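Local coordinates for vascular protein tyrosine phosphatase 1 (Rattus norvegicus, PDB 3I36), which probably removes phosphate from phosphotyrosine in proteins, the chain here being the catalytic domain of this membrane-spanning receptor-type tyrosine phosphatase, at residues 61-64 / 65-68; 215-218 / 219-223; 225-228 / 229-233. One frame throughout, in Å; residues are numbered along the deposited sequence.

Contact 1: residues 61-64 / 65-68; sequences PKYA and AEIA
The short, weakly bonded helix 63-66 is a single turn, closed when Glu66 N donates to Tyr63 O at 3.0 Å (N-H...O angle 141°) and Ile67 N to Ala64 O at 3.1 Å. Both bonds span three residues. The four-residue alternatives, Glu66 N to Lys62 O and Ile67 N to Tyr63 O, are weak, so each of these two N-H groups is shared between successive carbonyls and the turn is closer to a 3-10 pattern than to a regular alpha-helix.

Lys62 and Glu66 meet at a slant across this turn. A bend at chi3 (-76°) brings the lysine chain round, but it is the methylene CE of Lys62 that comes nearest, 3.2 Å from Glu66 OE2; Lys62 NZ stays 3.9 Å from the same oxygen, a long salt bridge. The other carboxylate oxygen serves the backbone: a water accepts from Lys62 N at 2.7 Å and donates weakly to Glu66 OE1. That oxygen also lies near the plane of the Tyr63 ring, at its edge, 4.0 Å from Tyr63 CD1, with the ring and carboxylate planes 50° apart. One face of the ring is met by Pro61 CB, offset toward the rim. Ile67 folds back over the turn, its CG1 3.4 Å from Tyr63 O.

Outside the turn, the carboxylate of Asp83 takes the N-H groups of both Tyr63 and Ala64. Ala65 O accepts from Asn74, part of the KNRY sequence that in tyrosine phosphatases belongs to the phosphotyrosine-recognition loop. Ala64 and Ala65 lie against Tyr99 of strand 99-100, with Leu80 and Pro81 also touching Ala65, so the turn sits between strand 99-100 and the loop that precedes strand 86-88.

Contact 2: residues 215-218 / 219-223; sequences DTTD and LLINF
From an extended Thr216 (phi/psi -130°/166°) the backbone turns into helix 218-231, where Ile221 N bonds to Thr217 O at 2.9 Å and Asn222 N to Asp218 O at 2.7 Å. This first turn opens the helix of a beta-alpha-beta crossover, which links the parallel strands 196-205 and 240-243.

Thr217 and Ile221 lie side by side and point the same way. Ile221 CG1 rests 3.2 Å from Thr217 O, while the terminal Ile221 CD1 reaches 3.6 Å from Thr217 OG1, a hydroxyl that is itself hydrogen-bonded to Asp302 of helix 290-305. Next to them Leu220 packs on Phe295 of that helix and on Trp208, about 7 Å from the side chain of Arg250, a probable substrate-binding residue.

Asp218 holds CG between its backbone N and carbonyl carbon (chi1 48°), which folds the carboxylate back over the start of the helix; there the N-terminal backbone dipoles would probably stabilise its negative charge. Asp218 OD1 receives a weak bond from Leu219 N and a bond from Thr216 OG1 at 2.8 Å, on the syn side but tilted out of the carboxylate plane. A water accepts from Leu220 N at 2.8 Å and donates to Thr216 O at 2.7 Å, bridging the loop to the helix.

Contact 3: residues 225-228 / 229-233; sequences YLVR and DYMKQ
Regular alpha-helical bonding joins 225-228 to 229-233: Tyr230 N donates to Leu226 O at 3.1 Å and Met231 N to Val227 O at 2.8 Å, but Lys232 N to Arg228 O is already weak, with an N-H...O angle of 133°. These are the last turns of the helix in a beta-alpha-beta crossover, before the chain enters strand 240-243.

Met231 is met from two sides by residues of the preceding turn. Val227 lies alongside it, pointing the same way, with Val227 CG1 4.1 Å from Met231 CG. Arg228 comes across at a slant: a bend at chi2 (-58°) carries its guanidinium over the helix surface, placing Arg228 NH1 3.7 Å from Met231 CB. The charge of that group is answered elsewhere, by a salt bridge from Arg228 NH2 to Asp258 of helix 249-267, while Met231 gives the arginine an apolar flank.

Toward the sheet, Val227 packs on Phe203 and Val141, and both Tyr230 and Met231 touch Ala139; the phenol of Tyr230 is tied to the carbonyl of Tyr138. Beyond Met231 the extended Lys232 chain runs past the carbonyl of the weak bond, with Lys232 CG 3.4 Å from Arg228 O.

Overall arrangement
Contacts 2 and 3 are two parts of helix 218-231, the N-terminal turn and the C-terminal turns, with centres 16 Å apart. Contact 1 is a separate, more peripheral element on the far side of the chain's centre, about 36 Å from contact 2 and 34 Å from contact 3 between centres. All three are partly buried, each with one face inward. Contact 1 combines polar links through its backbone with alanine packing on strand 99-100, whereas the crossover helix presents apolar side chains to the central sheet and neighbouring helices. Within that helix the chemistry shifts from a carboxylate and water at its start to aliphatic packing flanked by arginine near its end.

Contact 1: residues 61-64 / 65-68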
loop_
_atom_site.group_PDB
_atom_site.type_symbol
_atom_site.label_atom_id
_atom_site.label_comp_id
_atom_site.label_asym_id
_atom_site.label_seq_id
_atom_site.Cartn_x
_atom_site.Cartn_y
_atom_site.Cartn_z
ATOM N N PRO A 61 -17.680 -9.420 4.835
ATOM C CA PRO A 61 -17.400 -9.885 6.197
ATOM C C PRO A 61 -15.951 -9.624 6.588
ATOM O O PRO A 61 -15.047 -9.725 5.754
ATOM C CB PRO A 61 -17.663 -11.388 6.108
ATOM C CG PRO A 61 -18.694 -11.511 5.055
ATOM C CD PRO A 61 -18.404 -10.431 4.046
ATOM N N LYS A 62 -15.750 -9.276 7.855
ATOM C CA LYS A 62 -14.427 -9.049 8.412
ATOM C C LYS A 62 -14.402 -9.802 9.727
ATOM O O LYS A 62 -14.012 -9.252 10.758
ATOM C CB LYS A 62 -14.211 -7.563 8.713
ATOM C CG LYS A 62 -14.844 -6.608 7.732
ATOM C CD LYS A 62 -15.121 -5.257 8.366
ATOM C CE LYS A 62 -16.336 -5.320 9.261
ATOM N NZ LYS A 62 -17.067 -4.044 9.199
ATOM N N TYR A 63 -14.825 -11.057 9.698
ATOM C CA TYR A 63 -14.971 -11.822 10.924
ATOM C C TYR A 63 -13.641 -12.054 11.633
ATOM O O TYR A 63 -13.559 -11.910 12.840
ATOM C CB TYR A 63 -15.650 -13.160 10.647
ATOM C CG TYR A 63 -17.058 -12.987 10.144
ATOM C CD1 TYR A 63 -17.865 -11.974 10.645
ATOM C CD2 TYR A 63 -17.586 -13.830 9.176
ATOM C CE1 TYR A 63 -19.156 -11.799 10.195
ATOM C CE2 TYR A 63 -18.881 -13.664 8.716
ATOM C CZ TYR A 63 -19.662 -12.645 9.232
ATOM O OH TYR A 63 -20.952 -12.460 8.786
ATOM N N ALA A 64 -12.601 -12.432 10.891
ATOM C CA ALA A 64 -11.331 -12.737 11.544
ATOM C C ALA A 64 -10.838 -11.495 12.282
ATOM O O ALA A 64 -10.390 -11.568 13.423
ATOM C CB ALA A 64 -10.285 -13.216 10.534
ATOM N N ALA A 65 -10.941 -10.349 11.621
ATOM C CA ALA A 65 -10.502 -9.081 12.203
ATOM C C ALA A 65 -11.247 -8.738 13.480
ATOM O O ALA A 65 -10.749 -7.969 14.289
ATOM C CB ALA A 65 -10.670 -7.952 11.209
ATOM N N GLU A 66 -12.444 -9.293 13.639
ATOM C CA GLU A 66 -13.309 -8.955 14.764
ATOM C C GLU A 66 -13.228 -9.976 15.893
ATOM O O GLU A 66 -13.808 -9.780 16.968
ATOM C CB GLU A 66 -14.754 -8.790 14.279
ATOM C CG GLU A 66 -14.947 -7.534 13.449
ATOM C CD GLU A 66 -16.271 -7.501 12.697
ATOM O OE1 GLU A 66 -16.920 -8.558 12.565
ATOM O OE2 GLU A 66 -16.651 -6.409 12.223
ATOM N N ILE A 67 -12.515 -11.070 15.656
ATOM C CA ILE A 67 -12.310 -12.044 16.718
ATOM C C ILE A 67 -11.592 -11.364 17.875
ATOM O O ILE A 67 -10.669 -10.581 17.664
ATOM C CB ILE A 67 -11.517 -13.276 16.230
ATOM C CG1 ILE A 67 -12.326 -14.013 15.155
ATOM C CG2 ILE A 67 -11.203 -14.208 17.398
ATOM C CD1 ILE A 67 -11.605 -15.185 14.553
ATOM N N ALA A 68 -12.035 -11.648 19.096
ATOM C CA ALA A 68 -11.511 -10.974 20.275
ATOM C C ALA A 68 -9.989 -10.955 20.269
ATOM O O ALA A 68 -9.367 -9.913 20.481
ATOM C CB ALA A 68 -12.043 -11.642 21.557
HETATM O O HOH W 1 -17.896 -8.860 9.409
#

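Contact 2: residues 215-218 / 219-223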
loop_
_atom_site.group_PDB
_atom_site.type_symbol
_atom_site.label_atom_id
_atom_site.label_comp_id
_atom_site.label_asym_id
_atom_site.label_seq_id
_atom_site.Cartn_x
_atom_site.Cartn_y
_atom_site.Cartn_z
ATOM N N ASP A 215 2.019 18.192 -2.559
ATOM C CA ASP A 215 1.738 19.355 -3.401
ATOM C C ASP A 215 1.889 19.048 -4.885
ATOM O O ASP A 215 1.202 19.631 -5.724
ATOM C CB ASP A 215 2.666 20.511 -3.026
ATOM C CG ASP A 215 2.401 21.039 -1.637
ATOM O OD1 ASP A 215 1.236 20.967 -1.183
ATOM O OD2 ASP A 215 3.361 21.527 -1.003
ATOM N N THR A 216 2.795 18.132 -5.205
ATOM C CA THR A 216 3.030 17.730 -6.583
ATOM C C THR A 216 2.999 16.223 -6.643
ATOM O O THR A 216 3.056 15.555 -5.611
ATOM C CB THR A 216 4.396 18.211 -7.114
ATOM O OG1 THR A 216 5.446 17.604 -6.356
ATOM C CG2 THR A 216 4.506 19.727 -7.030
ATOM N N THR A 217 2.915 15.686 -7.853
ATOM C CA THR A 217 2.766 14.248 -8.017
ATOM C C THR A 217 4.078 13.612 -8.443
ATOM O O THR A 217 4.240 12.408 -8.342
ATOM C CB THR A 217 1.712 13.923 -9.079
ATOM O OG1 THR A 217 2.128 14.478 -10.328
ATOM C CG2 THR A 217 0.355 14.513 -8.695
ATOM N N ASP A 218 5.016 14.419 -8.928
ATOM C CA ASP A 218 6.212 13.859 -9.543
ATOM C C ASP A 218 7.039 13.015 -8.577
ATOM O O ASP A 218 7.550 11.965 -8.957
ATOM C CB ASP A 218 7.073 14.945 -10.212
ATOM C CG ASP A 218 7.310 16.140 -9.317
ATOM O OD1 ASP A 218 6.975 16.075 -8.117
ATOM O OD2 ASP A 218 7.841 17.153 -9.822
ATOM N N LEU A 219 7.159 13.457 -7.332
ATOM C CA LEU A 219 8.013 12.750 -6.392
ATOM C C LEU A 219 7.437 11.380 -6.073
ATOM O O LEU A 219 8.159 10.380 -6.075
ATOM C CB LEU A 219 8.216 13.552 -5.113
ATOM C CG LEU A 219 9.129 14.758 -5.350
ATOM C CD1 LEU A 219 9.113 15.699 -4.160
ATOM C CD2 LEU A 219 10.539 14.268 -5.643
ATOM N N LEU A 220 6.138 11.324 -5.797
ATOM C CA LEU A 220 5.537 10.043 -5.501
ATOM C C LEU A 220 5.599 9.146 -6.730
ATOM O O LEU A 220 5.805 7.936 -6.620
ATOM C CB LEU A 220 4.102 10.211 -5.030
ATOM C CG LEU A 220 3.426 8.945 -4.510
ATOM C CD1 LEU A 220 4.167 8.400 -3.294
ATOM C CD2 LEU A 220 2.000 9.260 -4.154
ATOM N N ILE A 221 5.413 9.738 -7.906
ATOM C CA ILE A 221 5.474 8.963 -9.139
ATOM C C ILE A 221 6.893 8.446 -9.385
ATOM O O ILE A 221 7.079 7.287 -9.744
ATOM C CB ILE A 221 4.967 9.770 -10.341
ATOM C CG1 ILE A 221 3.449 9.945 -10.251
ATOM C CG2 ILE A 221 5.367 9.091 -11.648
ATOM C CD1 ILE A 221 2.900 11.084 -11.107
ATOM N N ASN A 222 7.895 9.300 -9.182
ATOM C CA ASN A 222 9.282 8.874 -9.296
ATOM C C ASN A 222 9.622 7.793 -8.276
ATOM O O ASN A 222 10.372 6.865 -8.564
ATOM C CB ASN A 222 10.218 10.072 -9.137
ATOM C CG ASN A 222 10.083 11.065 -10.271
ATOM O OD1 ASN A 222 9.641 10.719 -11.369
ATOM N ND2 ASN A 222 10.469 12.312 -10.013
ATOM N N PHE A 223 9.065 7.931 -7.079
ATOM C CA PHE A 223 9.249 6.949 -6.022
ATOM C C PHE A 223 8.636 5.627 -6.474
ATOM O O PHE A 223 9.259 4.572 -6.342
ATOM C CB PHE A 223 8.573 7.472 -4.763
ATOM C CG PHE A 223 8.528 6.510 -3.632
ATOM C CD1 PHE A 223 9.613 6.363 -2.788
ATOM C CD2 PHE A 223 7.369 5.802 -3.357
ATOM C CE1 PHE A 223 9.545 5.512 -1.704
ATOM C CE2 PHE A 223 7.306 4.941 -2.276
ATOM C CZ PHE A 223 8.401 4.801 -1.447
HETATM O O HOH W 2 4.760 13.555 -4.940
#

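Contact 3: residues 225-228 / 229-233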
loop_
_atom_site.group_PDB
_atom_site.type_symbol
_atom_site.label_atom_id
_atom_site.label_comp_id
_atom_site.label_asym_id
_atom_site.label_seq_id
_atom_site.Cartn_x
_atom_site.Cartn_y
_atom_site.Cartn_z
ATOM N N TYR A 225 8.268 4.682 -9.541
ATOM C CA TYR A 225 9.187 4.161 -10.545
ATOM C C TYR A 225 10.378 3.457 -9.902
ATOM O O TYR A 225 10.823 2.427 -10.392
ATOM C CB TYR A 225 9.645 5.246 -11.525
ATOM C CG TYR A 225 8.610 5.550 -12.587
ATOM C CD1 TYR A 225 8.297 4.614 -13.568
ATOM C CD2 TYR A 225 7.936 6.762 -12.600
ATOM C CE1 TYR A 225 7.347 4.883 -14.531
ATOM C CE2 TYR A 225 6.990 7.042 -13.568
ATOM C CZ TYR A 225 6.698 6.101 -14.523
ATOM O OH TYR A 225 5.752 6.379 -15.473
ATOM N N LEU A 226 10.884 3.999 -8.800
ATOM C CA LEU A 226 12.003 3.351 -8.111
ATOM C C LEU A 226 11.602 1.967 -7.616
ATOM O O LEU A 226 12.330 0.985 -7.793
ATOM C CB LEU A 226 12.484 4.207 -6.941
ATOM C CG LEU A 226 13.199 5.507 -7.307
ATOM C CD1 LEU A 226 13.728 6.193 -6.061
ATOM C CD2 LEU A 226 14.332 5.240 -8.306
ATOM N N VAL A 227 10.428 1.894 -6.998
ATOM C CA VAL A 227 9.921 0.622 -6.514
ATOM C C VAL A 227 9.830 -0.349 -7.674
ATOM O O VAL A 227 10.270 -1.496 -7.586
ATOM C CB VAL A 227 8.532 0.785 -5.873
ATOM C CG1 VAL A 227 7.954 -0.567 -5.456
ATOM C CG2 VAL A 227 8.609 1.725 -4.690
ATOM N N ARG A 228 9.246 0.114 -8.767
ATOM C CA ARG A 228 9.053 -0.730 -9.936
ATOM C C ARG A 228 10.381 -1.176 -10.542
ATOM O O ARG A 228 10.529 -2.318 -10.995
ATOM C CB ARG A 228 8.190 0.006 -10.962
ATOM C CG ARG A 228 6.695 -0.135 -10.655
ATOM C CD ARG A 228 6.381 -1.605 -10.636
ATOM N NE ARG A 228 5.064 -1.929 -10.106
ATOM C CZ ARG A 228 4.703 -3.162 -9.776
ATOM N NH1 ARG A 228 5.575 -4.150 -9.921
ATOM N NH2 ARG A 228 3.491 -3.411 -9.294
ATOM N N ASP A 229 11.349 -0.272 -10.548
ATOM C CA ASP A 229 12.660 -0.609 -11.066
ATOM C C ASP A 229 13.218 -1.803 -10.304
ATOM O O ASP A 229 13.731 -2.766 -10.887
ATOM C CB ASP A 229 13.597 0.581 -10.935
ATOM C CG ASP A 229 14.914 0.348 -11.642
ATOM O OD1 ASP A 229 14.915 0.315 -12.889
ATOM O OD2 ASP A 229 15.932 0.186 -10.946
ATOM N N TYR A 230 13.106 -1.739 -8.985
ATOM C CA TYR A 230 13.550 -2.835 -8.143
ATOM C C TYR A 230 12.722 -4.096 -8.370
ATOM O O TYR A 230 13.272 -5.187 -8.469
ATOM C CB TYR A 230 13.487 -2.426 -6.675
ATOM C CG TYR A 230 13.817 -3.528 -5.705
ATOM C CD1 TYR A 230 15.134 -3.911 -5.478
ATOM C CD2 TYR A 230 12.813 -4.155 -4.973
ATOM C CE1 TYR A 230 15.437 -4.913 -4.569
ATOM C CE2 TYR A 230 13.106 -5.150 -4.062
ATOM C CZ TYR A 230 14.413 -5.526 -3.864
ATOM O OH TYR A 230 14.692 -6.523 -2.953
ATOM N N MET A 231 11.402 -3.944 -8.447
ATOM C CA MET A 231 10.516 -5.094 -8.629
ATOM C C MET A 231 10.849 -5.900 -9.873
ATOM O O MET A 231 10.507 -7.072 -9.959
ATOM C CB MET A 231 9.055 -4.648 -8.657
ATOM C CG MET A 231 8.563 -4.196 -7.300
ATOM S SD MET A 231 8.850 -5.452 -6.036
ATOM C CE MET A 231 7.809 -6.784 -6.611
ATOM N N LYS A 232 11.495 -5.269 -10.847
ATOM C CA LYS A 232 11.863 -5.984 -12.069
ATOM C C LYS A 232 12.885 -7.078 -11.767
ATOM O O LYS A 232 13.069 -8.013 -12.547
ATOM C CB LYS A 232 12.420 -5.010 -13.099
ATOM C CG LYS A 232 11.370 -4.094 -13.712
ATOM C CD LYS A 232 12.045 -3.130 -14.673
ATOM C CE LYS A 232 11.045 -2.195 -15.332
ATOM N NZ LYS A 232 11.788 -1.195 -16.148
ATOM N N GLN A 233 13.524 -6.963 -10.611
ATOM C CA GLN A 233 14.608 -7.858 -10.229
ATOM C C GLN A 233 14.117 -8.990 -9.344
ATOM O O GLN A 233 14.880 -9.863 -8.966
ATOM C CB GLN A 233 15.654 -7.065 -9.456
ATOM C CG GLN A 233 16.160 -5.868 -10.238
ATOM C CD GLN A 233 17.153 -5.046 -9.450
ATOM O OE1 GLN A 233 17.620 -5.467 -8.396
ATOM N NE2 GLN A 233 17.471 -3.860 -9.948
#